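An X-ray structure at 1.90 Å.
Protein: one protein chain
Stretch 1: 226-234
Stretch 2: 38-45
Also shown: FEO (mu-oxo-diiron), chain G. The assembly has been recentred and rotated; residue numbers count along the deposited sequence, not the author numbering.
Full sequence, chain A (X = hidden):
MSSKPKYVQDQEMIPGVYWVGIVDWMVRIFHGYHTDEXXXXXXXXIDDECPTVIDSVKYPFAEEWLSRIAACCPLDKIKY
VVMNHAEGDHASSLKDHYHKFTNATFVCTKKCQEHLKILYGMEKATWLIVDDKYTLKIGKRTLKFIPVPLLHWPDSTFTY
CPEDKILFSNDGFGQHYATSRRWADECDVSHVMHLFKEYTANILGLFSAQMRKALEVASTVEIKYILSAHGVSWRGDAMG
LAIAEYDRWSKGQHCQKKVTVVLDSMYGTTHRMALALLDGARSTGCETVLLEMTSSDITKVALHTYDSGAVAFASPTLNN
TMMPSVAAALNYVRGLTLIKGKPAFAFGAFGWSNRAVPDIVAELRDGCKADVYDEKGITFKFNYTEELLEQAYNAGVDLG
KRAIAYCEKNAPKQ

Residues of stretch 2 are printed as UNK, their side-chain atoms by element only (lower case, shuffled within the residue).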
# COMPACT_ATOMS: atom_id res chain seq x y z
N ILE A 226 6.16 -35.22 8.15
CA ILE A 226 7.00 -34.30 7.38
C ILE A 226 7.05 -32.97 8.12
O ILE A 226 6.03 -32.25 8.22
CB ILE A 226 6.50 -34.11 5.93
CG1 ILE A 226 6.45 -35.46 5.19
CG2 ILE A 226 7.44 -33.14 5.19
CD1 ILE A 226 5.70 -35.36 3.82
N LEU A 227 8.21 -32.68 8.69
CA LEU A 227 8.40 -31.43 9.43
C LEU A 227 9.10 -30.44 8.50
O LEU A 227 10.27 -30.59 8.16
CB LEU A 227 9.20 -31.66 10.71
CG LEU A 227 8.75 -32.72 11.73
CD1 LEU A 227 9.46 -32.53 13.07
CD2 LEU A 227 7.25 -32.91 11.92
N SER A 228 8.35 -29.45 8.06
CA SER A 228 8.83 -28.49 7.09
C SER A 228 9.46 -27.28 7.80
O SER A 228 9.21 -27.06 8.96
CB SER A 228 7.65 -28.00 6.23
OG SER A 228 8.11 -27.06 5.27
N ALA A 229 10.24 -26.50 7.07
CA ALA A 229 10.88 -25.28 7.62
C ALA A 229 10.02 -24.00 7.46
O ALA A 229 10.38 -22.95 7.99
CB ALA A 229 12.29 -25.08 7.03
N HIS A 230 8.88 -24.10 6.79
CA HIS A 230 7.92 -22.97 6.71
C HIS A 230 6.50 -23.44 7.02
O HIS A 230 6.02 -24.43 6.44
CB HIS A 230 7.91 -22.34 5.32
CG HIS A 230 9.16 -21.61 4.96
ND1 HIS A 230 9.57 -20.46 5.59
CD2 HIS A 230 10.09 -21.87 4.00
CE1 HIS A 230 10.71 -20.05 5.06
NE2 HIS A 230 11.04 -20.89 4.09
N GLY A 231 5.83 -22.74 7.95
CA GLY A 231 4.42 -22.96 8.16
C GLY A 231 4.16 -24.20 8.99
O GLY A 231 4.90 -24.47 9.94
N VAL A 232 3.13 -24.96 8.62
CA VAL A 232 2.74 -26.13 9.40
C VAL A 232 3.36 -27.40 8.84
O VAL A 232 3.78 -27.47 7.67
CB VAL A 232 1.19 -26.29 9.55
CG1 VAL A 232 0.61 -25.10 10.28
CG2 VAL A 232 0.53 -26.47 8.19
N SER A 233 3.41 -28.40 9.71
CA SER A 233 3.98 -29.70 9.36
C SER A 233 2.85 -30.72 9.14
O SER A 233 1.67 -30.43 9.38
CB SER A 233 4.94 -30.15 10.47
OG SER A 233 6.08 -29.33 10.42
N TRP A 234 3.23 -31.90 8.66
CA TRP A 234 2.30 -32.84 8.06
C TRP A 234 2.34 -34.21 8.73
O TRP A 234 3.44 -34.77 9.03
CB TRP A 234 2.61 -33.01 6.56
CG TRP A 234 2.59 -31.74 5.78
CD1 TRP A 234 3.67 -30.90 5.52
CD2 TRP A 234 1.45 -31.13 5.17
NE1 TRP A 234 3.24 -29.81 4.79
CE2 TRP A 234 1.89 -29.93 4.56
CE3 TRP A 234 0.09 -31.49 5.08
CZ2 TRP A 234 1.02 -29.09 3.85
CZ3 TRP A 234 -0.79 -30.62 4.38
CH2 TRP A 234 -0.31 -29.45 3.78
N UNK A 38 2.00 -13.91 6.54
CA UNK A 38 3.25 -14.04 7.30
C UNK A 38 3.96 -15.33 6.90
O UNK A 38 3.68 -15.88 5.83
N UNK A 39 4.87 -15.82 7.74
CA UNK A 39 5.51 -17.11 7.51
C UNK A 39 6.02 -17.59 8.86
O UNK A 39 5.72 -16.99 9.88
c UNK A 39 6.68 -16.93 6.53
o UNK A 39 7.25 -18.18 6.12
N UNK A 40 6.81 -18.66 8.84
CA UNK A 40 7.58 -19.08 10.02
C UNK A 40 8.85 -19.70 9.49
O UNK A 40 8.89 -20.12 8.33
o UNK A 40 6.68 -21.34 10.24
c UNK A 40 6.81 -20.08 10.88
N UNK A 41 9.89 -19.74 10.34
CA UNK A 41 11.15 -20.40 10.04
C UNK A 41 11.27 -21.48 11.11
O UNK A 41 11.59 -21.18 12.26
c UNK A 41 11.40 -18.11 8.11
c UNK A 41 10.96 -16.95 7.46
c UNK A 41 11.85 -18.07 9.43
c UNK A 41 10.97 -15.74 8.13
c UNK A 41 11.87 -16.83 10.09
c UNK A 41 12.30 -19.37 10.11
o UNK A 41 10.49 -14.61 7.48
c UNK A 41 11.44 -15.66 9.44
N UNK A 42 10.94 -22.70 10.73
CA UNK A 42 10.87 -23.79 11.66
C UNK A 42 12.24 -24.43 11.80
O UNK A 42 12.91 -24.70 10.80
c UNK A 42 9.84 -24.82 11.20
n UNK A 42 7.74 -24.78 10.01
o UNK A 42 8.02 -23.30 11.69
c UNK A 42 8.45 -24.23 10.99
N UNK A 43 12.65 -24.62 13.05
CA UNK A 43 13.88 -25.30 13.42
C UNK A 43 13.45 -26.33 14.44
O UNK A 43 12.46 -26.11 15.11
o UNK A 43 15.97 -24.98 14.62
c UNK A 43 14.84 -24.30 14.09
N UNK A 44 14.20 -27.42 14.59
CA UNK A 44 13.75 -28.51 15.47
C UNK A 44 14.89 -28.95 16.39
O UNK A 44 16.02 -28.97 15.97
c UNK A 44 13.25 -29.71 14.65
c UNK A 44 12.25 -28.90 12.48
c UNK A 44 10.78 -29.23 14.35
c UNK A 44 12.07 -29.31 13.80
c UNK A 44 11.18 -28.47 11.69
c UNK A 44 9.90 -28.43 12.25
c UNK A 44 9.68 -28.82 13.56
o UNK A 44 8.83 -28.02 11.46
N UNK A 45 14.54 -29.29 17.63
CA UNK A 45 15.50 -29.84 18.56
C UNK A 45 15.17 -31.31 18.84
O UNK A 45 14.04 -31.62 19.22
c UNK A 45 18.44 -30.41 21.93
c UNK A 45 17.75 -31.12 22.92
c UNK A 45 17.71 -29.70 20.95
c UNK A 45 16.31 -29.73 20.95
c UNK A 45 15.64 -30.49 21.92
c UNK A 45 16.36 -31.18 22.90
c UNK A 45 15.53 -29.04 19.86
FE1 FEO G . 12.85 -20.97 3.00
FE2 FEO G . 14.84 -21.45 0.22
O FEO G . 14.47 -20.79 2.13

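Position 38 has no side-chain atoms, so it is Gly-38. Its phi of 71° is a value that by itself favours glycine, and nothing of stretch 1 lies close to it.

Position 39 carries one carbon and then one oxygen, the pattern of serine. The oxygen lies 3.3 Å from His-230 ND1. Ser-39 therefore offers a small acceptor beside the imidazole, and its OG takes a weak hydrogen bond from that nitrogen at an N-H...acceptor angle of 127°.

Position 40 again has one carbon and one oxygen. Its side-chain oxygen sits 2.8 Å from Gly-231 N and accepts its hydrogen bond. The backbone O of position 40 lies 2.8 Å from His-230 ND1 and accepts a second. The residue is Ser-40. In its p rotamer the hydroxyl serves as both acceptor and donor: OG receives the amide of Gly-231 and gives its own proton to the side-chain oxygen of position 42, 2.8 Å from OG.

Position 41 shows one carbon leading to a six-carbon ring that bears an oxygen, and a ring carbon at the rim lies 3.7 Å from His-230 CE1. This is Tyr-41, and that carbon is CD1. Its CA-to-CB bond points away from stretch 1, yet the two rings meet rim to rim, their planes at 80°, and the hydroxyl is hydrogen-bonded elsewhere in the structure.

Position 42 has two carbons, the second carrying one oxygen and one nitrogen; the nitrogen lies 2.9 Å from both Ser-228 O and Gly-231 O. This short carboxamide is Asn-42. Pointing toward stretch 1, it suits a turn rich in carbonyls. ND2 gives a hydrogen bond to each of those two oxygens, so both amide protons are used, and OD1 accepts from Ser-40 OG. Its backbone N adds a nearly straight bond to Ala-229 O at 2.8 Å.

Position 43, one carbon and one oxygen, is Ser-43. It points away and makes no contact with stretch 1; its hydroxyl is satisfied elsewhere in the structure.

Position 44 has one carbon, a six-carbon ring and an oxygen; the ring lies against Leu-227 and the oxygen is 2.7 Å from Ser-228 O. It is Tyr-44, which combines two roles. Leu-227 packs over one ring face, its CB 3.6 Å from Tyr-44 CZ and its CD1 in a CH-pi contact, while Tyr-44 OH donates to Ser-228 O.

Position 45 has one carbon and a six-carbon ring without oxygen, so it is Phe-45, out of reach of stretch 1.

The contact gives hydrogen-bond partners to three carbonyls, Ser-228 O, Ala-229 O and Gly-231 O, and to the amide Gly-231 N of a buried turn. Asn-42 spans that turn, and Tyr-44 joins it at Ser-228 O, which thus accepts two hydrogen bonds. Within the same turn, Ser-40 O and, weakly, Ser-39 OG accept from ND1 of His-230, whose NE2 binds FE1 of the mu-oxo-diiron group at 2.1 Å. The bond from ND1 to Ser-40 O helps fix the orientation of the imidazole, so this second-shell contact supports a metal ligand.

Stretch 2, residues 38-45: GSSYNSYF
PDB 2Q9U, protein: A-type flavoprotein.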